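Local atomic coordinates of putative laminarinase (Phanerochaete chrysosporium, PDB entry 2W39), a protein that probably hydrolyses beta-1,3-glucans such as laminarin, as a secreted family 16 glycoside hydrolase of a white-rot fungus. Residues Ala139-Arg144 / Phe230-Asn235; His149-Asn154 / Gly166-Thr171; Thr59-Pro64 / Val277-Ser282. All blocks are in the same frame, centred on the assembly; numbering follows the deposited sequence.

Contact 1 (Ala139-Arg144 / Phe230-Asn235); sequences AMPASR and FFPNTN
Ala139 and Asn235 bring the two backbones closest, their CA atoms 5.2 Å apart and Ala139 N bonded to Asn235 O (N-H...O angle 172°), while at the other end the chains separate to 7.1 Å between Arg144 CA and Phe230 CA. A water fills the interval near Ala139, donating to Ala139 O and Pro232 O and accepting from Asn235 N. Arg144 spans the wider end. Its NE (2.8 Å) and NH2 (3.1 Å) both hold Phe230 O, which lies within 6° of the guanidinium plane, so the grip is side-on and converges on one atom. NH1 turns back to Pro141 O, and with a further bond to Asn153 OD1 the group's rotation is well fixed. Met140 CB lies 3.4 Å above one guanidinium face, toward its rim. The aliphatic part of Arg144 packs too: with chi1 at 71°, CG sits between the backbone N and the carbonyl carbon and stands 3.6 Å from Phe230 CD1. Met140 crosses Phe231 at about a right angle, its SD 5.2 Å from the ring centroid and at the ring edge: a Met-aromatic contact. Pro141 and Pro232 meet tip to tip, CD to CG at 3.8 Å. The arrangement is a loop pinned through Arg144 to a backbone carbonyl of strand 229-232, which pairs with strand 195-202 in one sheet of the GH16 beta-sandwich.

Contact 2 (His149-Asn154 / Gly166-Thr171); sequences HATNNN and GVQAPT
His149 and Gln168 form an antiparallel hydrogen-bonded pair in which each backbone N reaches the other's O, Gln168 N to His149 O at 2.8 Å and His149 N to Gln168 O at 3.0 Å. Thr151 N then bonds to Gly166 O at 2.9 Å (N-H...O angle 170°). A weak bond from Gly166 N to Asn152 O follows. Between the bonded rows, Ala150 and Val167 are a non-hydrogen-bonded pair with CA atoms 4.2 Å apart, and two CA-H...O contacts run from Val167 CA to His149 O and from Ala150 CA to Gly166 O. Of the side chains, Thr151 and Gln168 cross at about a right angle. Thr151 CG2, anti to its carbonyl carbon, comes up against Gln168 CG, a tight approach that is doubtful because it rests on one of two Gln168 conformers. In that conformer a water links Thr151 OG1 (2.7 Å) to Gln168 OE1 (2.8 Å). The chain turns a corner at Thr151, and beyond it the pairing is weak. Strand 165-168 continues the sheet on its other edge to strand 129-133 through the backbone of Val167 and Met130, while the Val167 side chain packs on Ala229 and Phe231 of strand 229-232.

Contact 3 (Thr59-Pro64 / Val277-Ser282); sequences TTTLSP and VNNNPS
Asn278 O accepts the direct backbone bond of the contact, from Leu62 N at 3.0 Å with an N-H...O angle of 166°. The acceptor lies near the C-terminal end of helix 273-279, so the loop residue takes up a carbonyl that the ending helix presents. Asn278 also meets Leu62 through its side chain, the two crossing at about a right angle. OD1 stands 3.4 Å from Leu62 CD1, and Leu62 CB and CG lie against the amide and the helix backbone. A chi1 of -74° holds Asn278 CG anti to its carbonyl carbon, where it lies against Leu62 CB. The polar end has its stronger partner outside both segments: OD1 accepts from Arg30 NE, while ND2 faces Pro64 CA at 3.7 Å. An alanine here would probably leave Arg30 NE without this acceptor and open a gap beside Leu62 CD1 and Pro64.

Past the helix end, Pro281 fits against the start of the loop, with its CB 3.4 Å from Thr60 O and its CG 3.7 Å from Thr61 OG1. A water joins Thr61 OG1 (2.7 Å) to Asn279 O (2.8 Å), to which it donates. Arg69 NH2 from strand 69-76 bonds to both Thr60 O and Val277 O, tying the two backbones together from a third element. The whole is loop-to-helix-terminus packing at the periphery of the GH16 fold: the connection between strands 51-55 and 69-76 is fastened to the last turn of helix 273-279 and the 3-10 turn that follows.

How the contacts relate
Contacts 1 and 2 form one continuous region, with centres 11 Å apart. Met140 N approaches Asn153 O at 2.8 Å, a probable hydrogen bond, and Arg144 NH2 packs on Val167 CG2 at 3.6 Å, so residues 139-144 lie between strands 229-232 and 165-168, which come from the two large sheets. Both contacts lie near the sugar site but beyond direct contact with it: the Phe231 side chain is about 11 Å from the bound gluconolactone, and residue Gly166 about 10 Å from it. Contact 3 stands apart, its centre 43 Å from that of contact 1 and 34 Å from that of contact 2; the Thr59 side chain is about 10 Å from an N-acetylglucosamine of an attached glycan, not from the active-site sugar.

Contact 1 (Ala139-Arg144 / Phe230-Asn235)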
# COMPACT_ATOMS: atom_id res chain seq x y z
N ALA A 139 20.99 4.82 -0.19
CA ALA A 139 20.53 6.10 -0.72
C ALA A 139 20.24 5.94 -2.21
O ALA A 139 20.55 4.90 -2.80
CB ALA A 139 21.56 7.20 -0.47
N MET A 140 19.66 7.00 -2.80
CA MET A 140 19.23 7.00 -4.19
C MET A 140 19.87 8.18 -4.91
O MET A 140 20.05 9.26 -4.32
CB MET A 140 17.71 7.10 -4.28
CG MET A 140 16.99 5.88 -3.71
SD MET A 140 17.37 4.41 -4.71
CE MET A 140 17.58 3.14 -3.46
N PRO A 141 20.22 8.01 -6.19
CA PRO A 141 20.81 9.10 -6.94
C PRO A 141 19.80 10.20 -7.20
O PRO A 141 18.60 9.95 -7.27
CB PRO A 141 21.29 8.46 -8.24
CG PRO A 141 20.64 7.16 -8.33
CD PRO A 141 20.09 6.78 -7.00
N ALA A 142 20.30 11.43 -7.36
CA ALA A 142 19.43 12.57 -7.57
C ALA A 142 18.61 12.45 -8.86
O ALA A 142 17.46 12.89 -8.92
CB ALA A 142 20.24 13.86 -7.60
N SER A 143 19.22 11.84 -9.88
CA SER A 143 18.57 11.67 -11.17
C SER A 143 18.61 10.20 -11.57
O SER A 143 19.67 9.59 -11.60
CB SER A 143 19.27 12.53 -12.23
OG SER A 143 18.63 12.42 -13.50
N ARG A 144 17.44 9.64 -11.87
CA ARG A 144 17.35 8.32 -12.46
C ARG A 144 16.05 8.21 -13.23
O ARG A 144 15.10 8.96 -12.99
CB ARG A 144 17.51 7.21 -11.40
CG ARG A 144 16.34 7.03 -10.42
CD ARG A 144 16.39 7.95 -9.21
NE ARG A 144 15.49 7.41 -8.19
CZ ARG A 144 15.22 7.98 -7.02
NH1 ARG A 144 15.83 9.11 -6.65
NH2 ARG A 144 14.36 7.38 -6.20
N PHE A 230 11.64 4.43 -9.44
CA PHE A 230 12.82 3.60 -9.68
C PHE A 230 13.77 3.80 -8.52
O PHE A 230 14.11 4.94 -8.15
CB PHE A 230 13.47 4.06 -10.99
CG PHE A 230 14.71 3.28 -11.44
CD1 PHE A 230 15.67 3.93 -12.20
CD2 PHE A 230 14.89 1.92 -11.17
CE1 PHE A 230 16.78 3.27 -12.68
CE2 PHE A 230 16.01 1.24 -11.66
CZ PHE A 230 16.95 1.93 -12.41
N PHE A 231 14.18 2.68 -7.95
CA PHE A 231 15.14 2.62 -6.84
C PHE A 231 16.30 1.75 -7.31
O PHE A 231 16.31 0.54 -7.09
CB PHE A 231 14.47 2.05 -5.59
CG PHE A 231 13.31 2.87 -5.12
CD1 PHE A 231 11.99 2.46 -5.38
CD2 PHE A 231 13.52 4.06 -4.42
CE1 PHE A 231 10.92 3.25 -4.94
CE2 PHE A 231 12.44 4.83 -3.97
CZ PHE A 231 11.14 4.42 -4.23
N PRO A 232 17.27 2.35 -8.01
CA PRO A 232 18.41 1.58 -8.52
C PRO A 232 19.39 1.27 -7.39
O PRO A 232 19.25 1.77 -6.26
CB PRO A 232 19.04 2.54 -9.52
CG PRO A 232 18.73 3.88 -8.98
CD PRO A 232 17.33 3.77 -8.41
N ASN A 233 20.40 0.47 -7.70
CA ASN A 233 21.41 0.11 -6.71
C ASN A 233 22.66 0.98 -6.71
O ASN A 233 23.64 0.67 -6.03
CB ASN A 233 21.76 -1.38 -6.81
CG ASN A 233 22.53 -1.73 -8.08
OD1 ASN A 233 22.71 -0.90 -8.97
ND2 ASN A 233 22.97 -2.98 -8.17
N THR A 234 22.60 2.10 -7.43
CA THR A 234 23.75 3.00 -7.54
C THR A 234 24.42 3.29 -6.20
O THR A 234 25.65 3.28 -6.08
CB THR A 234 23.27 4.32 -8.15
OG1 THR A 234 22.52 4.01 -9.33
CG2 THR A 234 24.42 5.24 -8.50
N ASN A 235 23.58 3.60 -5.20
CA ASN A 235 24.02 3.96 -3.86
C ASN A 235 23.34 3.12 -2.78
O ASN A 235 23.22 3.54 -1.62
CB ASN A 235 23.75 5.44 -3.61
CG ASN A 235 24.39 6.35 -4.66
OD1 ASN A 235 23.71 6.86 -5.56
ND2 ASN A 235 25.69 6.56 -4.54
O HOH W 1 20.84 3.82 -5.29

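Contact 2 (His149-Asn154 / Gly166-Thr171)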
# COMPACT_ATOMS: atom_id res chain seq x y z
N HIS A 149 8.59 11.83 -9.10
CA HIS A 149 9.46 12.87 -8.56
C HIS A 149 9.97 12.45 -7.18
O HIS A 149 9.18 12.23 -6.27
CB HIS A 149 8.66 14.18 -8.45
CG HIS A 149 9.29 15.21 -7.58
ND1 HIS A 149 10.33 16.01 -8.01
CD2 HIS A 149 9.05 15.58 -6.30
CE1 HIS A 149 10.70 16.82 -7.04
NE2 HIS A 149 9.94 16.58 -5.98
N ALA A 150 11.29 12.35 -7.02
CA ALA A 150 11.88 11.96 -5.75
C ALA A 150 11.68 13.06 -4.71
O ALA A 150 11.81 14.25 -5.03
CB ALA A 150 13.36 11.68 -5.93
N THR A 151 11.39 12.66 -3.46
CA THR A 151 11.21 13.62 -2.35
C THR A 151 12.26 13.59 -1.24
O THR A 151 12.51 14.60 -0.57
CB THR A 151 9.86 13.44 -1.68
OG1 THR A 151 9.75 12.08 -1.27
CG2 THR A 151 8.75 13.80 -2.65
N ASN A 152 12.81 12.41 -0.99
CA ASN A 152 13.90 12.20 -0.05
C ASN A 152 14.72 11.06 -0.64
O ASN A 152 14.14 10.06 -1.06
CB ASN A 152 13.38 11.77 1.34
CG ASN A 152 12.41 12.79 1.96
OD1 ASN A 152 11.23 12.49 2.16
ND2 ASN A 152 12.91 13.98 2.26
N ASN A 153 16.04 11.20 -0.68
CA ASN A 153 16.89 10.19 -1.30
C ASN A 153 17.74 9.37 -0.34
O ASN A 153 18.61 8.64 -0.77
CB ASN A 153 17.73 10.81 -2.42
CG ASN A 153 16.90 11.11 -3.66
OD1 ASN A 153 16.01 10.33 -4.02
ND2 ASN A 153 17.18 12.21 -4.32
N ASN A 154 17.50 9.50 0.96
CA ASN A 154 18.14 8.63 1.93
C ASN A 154 17.11 7.65 2.46
O ASN A 154 16.13 8.08 3.05
CB ASN A 154 18.73 9.47 3.07
CG ASN A 154 19.39 8.63 4.13
OD1 ASN A 154 19.59 7.42 3.97
ND2 ASN A 154 19.75 9.27 5.24
N GLY A 166 11.56 8.38 -0.86
CA GLY A 166 10.24 8.39 -1.49
C GLY A 166 10.23 8.96 -2.89
O GLY A 166 11.10 9.76 -3.27
N VAL A 167 9.20 8.58 -3.64
CA VAL A 167 8.93 9.10 -4.96
C VAL A 167 7.43 9.37 -5.02
O VAL A 167 6.62 8.51 -4.65
CB VAL A 167 9.31 8.09 -6.07
CG1 VAL A 167 8.91 8.59 -7.46
CG2 VAL A 167 10.81 7.79 -6.03
N GLN A 168 7.06 10.56 -5.51
CA GLN A 168 5.66 10.93 -5.72
C GLN A 168 5.25 10.61 -7.15
O GLN A 168 5.94 10.99 -8.10
CB GLN A 168 5.48 12.43 -5.47
CG GLN A 168 5.88 12.90 -4.08
CD GLN A 168 4.80 12.69 -3.05
OE1 GLN A 168 4.96 11.90 -2.11
NE2 GLN A 168 3.68 13.40 -3.21
N ALA A 169 4.12 9.92 -7.33
CA ALA A 169 3.58 9.67 -8.67
C ALA A 169 3.24 10.98 -9.38
O ALA A 169 2.91 11.97 -8.71
CB ALA A 169 2.37 8.78 -8.61
N PRO A 170 3.32 11.01 -10.72
CA PRO A 170 3.13 12.28 -11.43
C PRO A 170 1.69 12.70 -11.63
O PRO A 170 1.48 13.86 -12.02
CB PRO A 170 3.78 12.00 -12.79
CG PRO A 170 3.63 10.52 -12.98
CD PRO A 170 3.81 9.94 -11.61
N THR A 171 0.73 11.81 -11.43
CA THR A 171 -0.68 12.17 -11.69
C THR A 171 -1.54 12.09 -10.45
O THR A 171 -1.33 11.26 -9.55
CB THR A 171 -1.33 11.31 -12.80
OG1 THR A 171 -1.44 9.95 -12.35
CG2 THR A 171 -0.54 11.39 -14.12
O HOH W 2 7.40 10.76 -1.44
O HOH W 3 13.77 8.55 -3.69

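Contact 3 (Thr59-Pro64 / Val277-Ser282)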
# COMPACT_ATOMS: atom_id res chain seq x y z
N THR A 59 -20.42 2.22 10.80
CA THR A 59 -21.71 2.26 11.50
C THR A 59 -21.61 2.61 12.98
O THR A 59 -22.55 3.14 13.54
CB THR A 59 -22.46 0.92 11.36
OG1 THR A 59 -21.60 -0.14 11.78
CG2 THR A 59 -22.92 0.67 9.92
N THR A 60 -20.49 2.29 13.63
CA THR A 60 -20.34 2.46 15.08
C THR A 60 -19.80 3.83 15.40
O THR A 60 -18.80 4.26 14.81
CB THR A 60 -19.35 1.42 15.64
OG1 THR A 60 -19.74 0.11 15.21
CG2 THR A 60 -19.31 1.45 17.16
N THR A 61 -20.45 4.50 16.35
CA THR A 61 -19.88 5.69 16.97
C THR A 61 -19.04 5.21 18.15
O THR A 61 -19.55 4.54 19.05
CB THR A 61 -20.99 6.66 17.43
OG1 THR A 61 -21.74 7.09 16.29
CG2 THR A 61 -20.40 7.88 18.14
N LEU A 62 -17.75 5.54 18.14
CA LEU A 62 -16.84 4.94 19.11
C LEU A 62 -16.87 5.60 20.48
O LEU A 62 -16.87 6.83 20.59
CB LEU A 62 -15.40 5.00 18.62
CG LEU A 62 -15.12 4.49 17.21
CD1 LEU A 62 -13.63 4.54 16.93
CD2 LEU A 62 -15.63 3.06 17.05
N SER A 63 -16.79 4.78 21.52
CA SER A 63 -16.50 5.29 22.85
C SER A 63 -15.09 5.85 22.82
O SER A 63 -14.15 5.15 22.42
CB SER A 63 -16.58 4.18 23.89
OG SER A 63 -16.07 4.67 25.12
N PRO A 64 -14.91 7.11 23.25
CA PRO A 64 -13.55 7.67 23.24
C PRO A 64 -12.58 6.87 24.12
O PRO A 64 -11.37 6.85 23.86
CB PRO A 64 -13.74 9.08 23.79
CG PRO A 64 -15.21 9.38 23.56
CD PRO A 64 -15.91 8.09 23.73
N VAL A 277 -12.60 10.49 13.66
CA VAL A 277 -12.74 9.05 13.46
C VAL A 277 -13.73 8.43 14.45
O VAL A 277 -14.51 7.56 14.07
CB VAL A 277 -11.35 8.37 13.52
CG1 VAL A 277 -11.48 6.84 13.58
CG2 VAL A 277 -10.52 8.79 12.31
N ASN A 278 -13.75 8.90 15.70
CA ASN A 278 -14.70 8.37 16.67
C ASN A 278 -16.14 8.65 16.27
O ASN A 278 -17.02 7.81 16.39
CB ASN A 278 -14.49 9.00 18.06
CG ASN A 278 -13.26 8.49 18.78
OD1 ASN A 278 -12.65 7.50 18.38
ND2 ASN A 278 -12.90 9.17 19.88
N ASN A 279 -16.38 9.88 15.82
CA ASN A 279 -17.73 10.43 15.82
C ASN A 279 -18.45 10.48 14.49
O ASN A 279 -19.63 10.83 14.44
CB ASN A 279 -17.73 11.77 16.56
CG ASN A 279 -17.38 11.59 18.02
OD1 ASN A 279 -16.46 12.22 18.54
ND2 ASN A 279 -18.09 10.69 18.68
N ASN A 280 -17.76 10.07 13.42
CA ASN A 280 -18.33 10.17 12.08
C ASN A 280 -18.32 8.84 11.31
O ASN A 280 -17.72 8.76 10.25
CB ASN A 280 -17.61 11.25 11.28
CG ASN A 280 -17.74 12.62 11.93
OD1 ASN A 280 -18.76 13.30 11.75
ND2 ASN A 280 -16.75 13.00 12.71
N PRO A 281 -18.99 7.80 11.84
CA PRO A 281 -18.93 6.50 11.16
C PRO A 281 -19.33 6.58 9.69
O PRO A 281 -18.69 5.94 8.86
CB PRO A 281 -19.93 5.64 11.94
CG PRO A 281 -20.78 6.64 12.76
CD PRO A 281 -19.82 7.74 13.06
N SER A 282 -20.38 7.35 9.38
CA SER A 282 -20.87 7.41 8.00
C SER A 282 -19.82 7.95 7.04
O SER A 282 -19.81 7.57 5.86
CB SER A 282 -22.16 8.21 7.92
OG SER A 282 -23.20 7.53 8.60
O HOH W 4 -21.91 9.67 15.46